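Local coordinates for protein probable chitinase (Chromobacterium violaceum, PDB 5JH8) that probably binds and hydrolyses chitin, with the TIM-barrel fold of a family 18 glycoside hydrolase, at residues Tyr15-Thr19 with Asp51-Leu56; Thr254-Phe259 with Thr270-Asn275. All coordinates share one frame. Residues are numbered along the deposited sequence.

Interaction 1 joins the helices of the first two beta-alpha units of the TIM barrel, whereas interaction 2 pairs two strands in the region between barrel strands 212-222 and 293-297, where family 18 chitinases often carry an alpha+beta insertion. They have no element in common: their centres lie about 30 Å apart and their nearest atoms about 16 Å. Both are partly buried. Interaction 1 runs from a buried inner edge at L18, A52 and L56 to a more open side at Y15, T19 and D51, and is held by side-chain packing with no hydrogen bond across. Interaction 2 is stitched by backbone hydrogen bonds, with one aromatic ring on each face, W272 over T258 and F259 against V271.

Interaction 1 of 2, residues Tyr15-Thr19 with Asp51-Leu56; sequences YAALT and DAISFL
F55 lays one face of its ring against T19, whose CG2 stands 3.8 Å from the ring centroid and only 8° off the normal, a CH-pi contact. Both segments are regular alpha helix (phi about -65°, psi about -40°), running side by side in the same direction, with axes 11.0 Å apart and 3° from parallel. In register, Y15 faces A52 (CA-CA 7.0 Å) and T19 faces F55 (CA-CA 7.9 Å). Y15, L18 and F55 all take chi1 t and direct CA-to-CB toward the opposite helix. The Y15 ring meets the second helix with its edge, Y15 CE1 lying 4.0 Å from A52 N, while Y15 OH reaches to 4.0 Å from F55 CB. Deeper in, L18 (chi2 p) packs between the helices: L18 CD2 lies 3.7 Å from A52 CB and 4.0 Å from F55 CD2, and L18 CD1 sits 4.1 Å from L56 CD2. The small A52 lets the leucine come close. D51 OD1 turns back to accept a 2.8 Å hydrogen bond from A52 N in its own helix. No hydrogen bond crosses the interface. Such near-parallel neighbours are the outer helices of a TIM barrel, helix 14-20 following strand 3-8 and helix 50-58 preceding strand 63-68; beneath them, Y8 of strand 3-8 touches Y15, L18 and A52, and V28 of strand 27-35 receives L18 and L56.

Interaction 2 of 2, residues Thr254-Phe259 with Thr270-Asn275; sequences THSLTF and TVWTEN
Two reciprocal backbone pairs join the strands: L257 N to T273 O (2.9 Å) with T273 N to L257 O (2.8 Å), and F259 N to V271 O (3.1 Å) with V271 N to F259 O (2.8 Å). T258 OG1 (chi1 t) also donates to V271 O at 2.8 Å. A water donates to S256 OG and E274 OE2, 2.7 Å each, while E274 OE1 accepts a hydrogen bond from S278 OG and salt-bridges K282. These are the antiparallel arms of a beta hairpin, extended over 256-259 and 270-273, axes 4.7 Å apart at 164°, in a region consistent with the family 18 insertion; W272 pairs onward with Y221 and T258 with R249. H255 (phi/psi 43/59) and S256 both face D251 in a G1 bulge. T258 and W272 (chi1 m) form the non-hydrogen-bonded pair, T258 CB 3.5 Å over the centroid of the W272 six-membered ring. On the opposite face, V271 CB sits 3.8 Å from the F259 (chi1 p) ring centroid.

Interaction 1 of 2, residues Tyr15-Thr19 with Asp51-Leu56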
loop_
_atom_site.group_PDB
_atom_site.type_symbol
_atom_site.label_atom_id
_atom_site.label_comp_id
_atom_site.label_asym_id
_atom_site.label_seq_id
_atom_site.Cartn_x
_atom_site.Cartn_y
_atom_site.Cartn_z
ATOM N N TYR A 15 -16.652 2.453 -3.731
ATOM C CA TYR A 15 -17.694 1.641 -3.113
ATOM C C TYR A 15 -18.223 0.593 -4.088
ATOM O O TYR A 15 -18.497 -0.557 -3.707
ATOM C CB TYR A 15 -18.821 2.547 -2.568
ATOM C CG TYR A 15 -19.813 1.771 -1.735
ATOM C CD1 TYR A 15 -19.574 1.522 -0.401
ATOM C CD2 TYR A 15 -20.963 1.243 -2.299
ATOM C CE1 TYR A 15 -20.444 0.747 0.344
ATOM C CE2 TYR A 15 -21.834 0.470 -1.562
ATOM C CZ TYR A 15 -21.561 0.222 -0.241
ATOM O OH TYR A 15 -22.388 -0.565 0.526
ATOM N N ALA A 16 -18.373 0.974 -5.352
ATOM C CA ALA A 16 -18.780 0.015 -6.363
ATOM C C ALA A 16 -17.794 -1.145 -6.433
ATOM O O ALA A 16 -18.204 -2.302 -6.564
ATOM C CB ALA A 16 -18.880 0.703 -7.718
ATOM N N ALA A 17 -16.493 -0.854 -6.350
ATOM C CA ALA A 17 -15.478 -1.902 -6.390
ATOM C C ALA A 17 -15.451 -2.716 -5.097
ATOM O O ALA A 17 -15.282 -3.940 -5.145
ATOM C CB ALA A 17 -14.110 -1.287 -6.660
ATOM N N LEU A 18 -15.596 -2.062 -3.946
ATOM C CA LEU A 18 -15.656 -2.760 -2.662
ATOM C C LEU A 18 -16.724 -3.844 -2.714
ATOM O O LEU A 18 -16.511 -4.989 -2.308
ATOM C CB LEU A 18 -16.001 -1.749 -1.549
ATOM C CG LEU A 18 -16.024 -2.312 -0.137
ATOM C CD1 LEU A 18 -14.624 -2.486 0.418
ATOM C CD2 LEU A 18 -16.834 -1.390 0.762
ATOM N N THR A 19 -17.915 -3.482 -3.199
ATOM C CA THR A 19 -18.999 -4.437 -3.216
ATOM C C THR A 19 -18.849 -5.428 -4.362
ATOM O O THR A 19 -19.154 -6.610 -4.192
ATOM C CB THR A 19 -20.361 -3.725 -3.223
ATOM O OG1 THR A 19 -20.491 -2.901 -4.394
ATOM C CG2 THR A 19 -20.563 -2.877 -1.983
ATOM N N ASP A 51 -20.972 3.379 5.642
ATOM C CA ASP A 51 -21.610 2.416 4.757
ATOM C C ASP A 51 -20.671 1.266 4.402
ATOM O O ASP A 51 -21.077 0.096 4.383
ATOM C CB ASP A 51 -22.092 3.152 3.489
ATOM C CG ASP A 51 -21.010 4.064 2.813
ATOM O OD1 ASP A 51 -19.872 4.182 3.288
ATOM O OD2 ASP A 51 -21.354 4.678 1.781
ATOM N N ALA A 52 -19.420 1.587 4.079
ATOM C CA ALA A 52 -18.430 0.572 3.755
ATOM C C ALA A 52 -18.159 -0.330 4.951
ATOM O O ALA A 52 -18.059 -1.568 4.816
ATOM C CB ALA A 52 -17.144 1.242 3.273
ATOM N N ILE A 53 -18.027 0.273 6.129
ATOM C CA ILE A 53 -17.767 -0.509 7.324
ATOM C C ILE A 53 -18.922 -1.478 7.575
ATOM O O ILE A 53 -18.715 -2.668 7.846
ATOM C CB ILE A 53 -17.493 0.417 8.524
ATOM C CG1 ILE A 53 -16.200 1.220 8.317
ATOM C CG2 ILE A 53 -17.443 -0.374 9.823
ATOM C CD1 ILE A 53 -16.022 2.363 9.284
ATOM N N SER A 54 -20.157 -0.989 7.455
ATOM C CA SER A 54 -21.322 -1.834 7.658
ATOM C C SER A 54 -21.370 -2.988 6.668
ATOM O O SER A 54 -21.731 -4.114 7.031
ATOM C CB SER A 54 -22.564 -0.958 7.534
ATOM O OG SER A 54 -23.716 -1.738 7.517
ATOM N N PHE A 55 -21.051 -2.712 5.408
ATOM C CA PHE A 55 -21.020 -3.761 4.404
ATOM C C PHE A 55 -20.049 -4.864 4.796
ATOM O O PHE A 55 -20.365 -6.059 4.713
ATOM C CB PHE A 55 -20.644 -3.143 3.048
ATOM C CG PHE A 55 -20.410 -4.166 1.982
ATOM C CD1 PHE A 55 -21.477 -4.824 1.380
ATOM C CD2 PHE A 55 -19.128 -4.504 1.596
ATOM C CE1 PHE A 55 -21.264 -5.804 0.417
ATOM C CE2 PHE A 55 -18.911 -5.460 0.617
ATOM C CZ PHE A 55 -19.983 -6.117 0.033
ATOM N N LEU A 56 -18.842 -4.471 5.191
ATOM C CA LEU A 56 -17.808 -5.437 5.537
ATOM C C LEU A 56 -18.177 -6.236 6.780
ATOM O O LEU A 56 -17.946 -7.447 6.822
ATOM C CB LEU A 56 -16.461 -4.735 5.676
ATOM C CG LEU A 56 -15.964 -4.091 4.381
ATOM C CD1 LEU A 56 -14.789 -3.175 4.665
ATOM C CD2 LEU A 56 -15.592 -5.140 3.322
#

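Interaction 2 of 2, residues Thr254-Phe259 with Thr270-Asn275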
loop_
_atom_site.group_PDB
_atom_site.type_symbol
_atom_site.label_atom_id
_atom_site.label_comp_id
_atom_site.label_asym_id
_atom_site.label_seq_id
_atom_site.Cartn_x
_atom_site.Cartn_y
_atom_site.Cartn_z
ATOM N N THR A 254 11.506 -7.481 -15.587
ATOM C CA THR A 254 10.838 -6.790 -14.492
ATOM C C THR A 254 9.355 -7.122 -14.406
ATOM O O THR A 254 8.641 -6.518 -13.594
ATOM C CB THR A 254 10.992 -5.263 -14.623
ATOM O OG1 THR A 254 10.231 -4.796 -15.744
ATOM C CG2 THR A 254 12.446 -4.858 -14.760
ATOM N N HIS A 255 8.863 -8.025 -15.240
ATOM C CA HIS A 255 7.439 -8.336 -15.325
ATOM C C HIS A 255 6.599 -7.066 -15.296
ATOM O O HIS A 255 5.734 -6.866 -14.447
ATOM C CB HIS A 255 6.995 -9.347 -14.265
ATOM C CG HIS A 255 7.457 -10.726 -14.565
ATOM N ND1 HIS A 255 6.872 -11.495 -15.546
ATOM C CD2 HIS A 255 8.503 -11.441 -14.089
ATOM C CE1 HIS A 255 7.508 -12.649 -15.620
ATOM N NE2 HIS A 255 8.503 -12.641 -14.753
ATOM N N SER A 256 6.865 -6.197 -16.271
ATOM C CA SER A 256 6.177 -4.920 -16.372
ATOM C C SER A 256 5.876 -4.639 -17.833
ATOM O O SER A 256 6.623 -5.062 -18.715
ATOM C CB SER A 256 7.031 -3.812 -15.748
ATOM O OG SER A 256 7.320 -4.097 -14.386
ATOM N N LEU A 257 4.800 -3.903 -18.074
ATOM C CA LEU A 257 4.354 -3.558 -19.409
ATOM C C LEU A 257 4.708 -2.108 -19.702
ATOM O O LEU A 257 4.469 -1.230 -18.865
ATOM C CB LEU A 257 2.850 -3.768 -19.516
ATOM C CG LEU A 257 2.291 -3.678 -20.930
ATOM C CD1 LEU A 257 2.631 -4.934 -21.712
ATOM C CD2 LEU A 257 0.785 -3.451 -20.877
ATOM N N THR A 258 5.259 -1.846 -20.894
ATOM C CA THR A 258 5.584 -0.477 -21.270
ATOM C C THR A 258 5.113 -0.189 -22.687
ATOM O O THR A 258 5.045 -1.077 -23.536
ATOM C CB THR A 258 7.082 -0.183 -21.088
ATOM O OG1 THR A 258 7.338 1.212 -21.293
ATOM C CG2 THR A 258 7.942 -0.975 -22.031
ATOM N N PHE A 259 4.793 1.073 -22.944
ATOM C CA PHE A 259 4.524 1.519 -24.301
ATOM C C PHE A 259 4.773 3.008 -24.382
ATOM O O PHE A 259 4.860 3.700 -23.368
ATOM C CB PHE A 259 3.118 1.150 -24.804
ATOM C CG PHE A 259 1.975 1.668 -23.966
ATOM C CD1 PHE A 259 1.510 0.937 -22.882
ATOM C CD2 PHE A 259 1.305 2.839 -24.309
ATOM C CE1 PHE A 259 0.451 1.382 -22.139
ATOM C CE2 PHE A 259 0.225 3.276 -23.554
ATOM C CZ PHE A 259 -0.193 2.535 -22.482
ATOM N N THR A 270 5.791 7.975 -22.245
ATOM C CA THR A 270 6.214 6.641 -21.865
ATOM C C THR A 270 5.312 6.185 -20.728
ATOM O O THR A 270 5.176 6.895 -19.726
ATOM C CB THR A 270 7.653 6.663 -21.343
ATOM O OG1 THR A 270 8.522 7.186 -22.340
ATOM C CG2 THR A 270 8.150 5.303 -21.027
ATOM N N VAL A 271 4.692 5.020 -20.887
ATOM C CA VAL A 271 3.864 4.424 -19.851
ATOM C C VAL A 271 4.551 3.172 -19.344
ATOM O O VAL A 271 5.064 2.379 -20.130
ATOM C CB VAL A 271 2.472 4.058 -20.411
ATOM C CG1 VAL A 271 1.634 3.289 -19.379
ATOM C CG2 VAL A 271 1.749 5.306 -20.894
ATOM N N TRP A 272 4.536 2.987 -18.033
ATOM C CA TRP A 272 4.874 1.718 -17.397
ATOM C C TRP A 272 3.702 1.306 -16.517
ATOM O O TRP A 272 3.227 2.112 -15.706
ATOM C CB TRP A 272 6.134 1.828 -16.545
ATOM C CG TRP A 272 7.394 1.850 -17.343
ATOM C CD1 TRP A 272 8.038 2.954 -17.819
ATOM C CD2 TRP A 272 8.178 0.723 -17.750
ATOM N NE1 TRP A 272 9.183 2.589 -18.485
ATOM C CE2 TRP A 272 9.287 1.223 -18.463
ATOM C CE3 TRP A 272 8.053 -0.652 -17.587
ATOM C CZ2 TRP A 272 10.260 0.382 -19.022
ATOM C CZ3 TRP A 272 9.003 -1.472 -18.126
ATOM C CH2 TRP A 272 10.101 -0.961 -18.830
ATOM N N THR A 273 3.229 0.068 -16.681
ATOM C CA THR A 273 2.086 -0.410 -15.924
ATOM C C THR A 273 2.149 -1.932 -15.850
ATOM O O THR A 273 3.181 -2.560 -16.132
ATOM C CB THR A 273 0.778 0.142 -16.503
ATOM O OG1 THR A 273 -0.274 -0.136 -15.579
ATOM C CG2 THR A 273 0.488 -0.433 -17.875
ATOM N N GLU A 274 1.030 -2.511 -15.434
ATOM C CA GLU A 274 0.856 -3.943 -15.225
ATOM C C GLU A 274 -0.042 -4.523 -16.313
ATOM O O GLU A 274 -0.790 -3.805 -16.989
ATOM C CB GLU A 274 0.182 -4.247 -13.870
ATOM C CG GLU A 274 0.851 -3.614 -12.643
ATOM C CD GLU A 274 2.278 -4.063 -12.444
ATOM O OE1 GLU A 274 2.558 -5.277 -12.659
ATOM O OE2 GLU A 274 3.120 -3.208 -12.081
ATOM N N ASN A 275 0.029 -5.851 -16.465
ATOM C CA ASN A 275 -1.005 -6.582 -17.186
ATOM C C ASN A 275 -1.394 -7.812 -16.371
ATOM O O ASN A 275 -0.970 -7.971 -15.232
ATOM C CB ASN A 275 -0.586 -6.904 -18.633
ATOM C CG ASN A 275 0.519 -7.936 -18.719
ATOM O OD1 ASN A 275 1.002 -8.444 -17.720
ATOM N ND2 ASN A 275 0.949 -8.225 -19.942
HETATM O O HOH W 1 5.737 -2.790 -12.601
#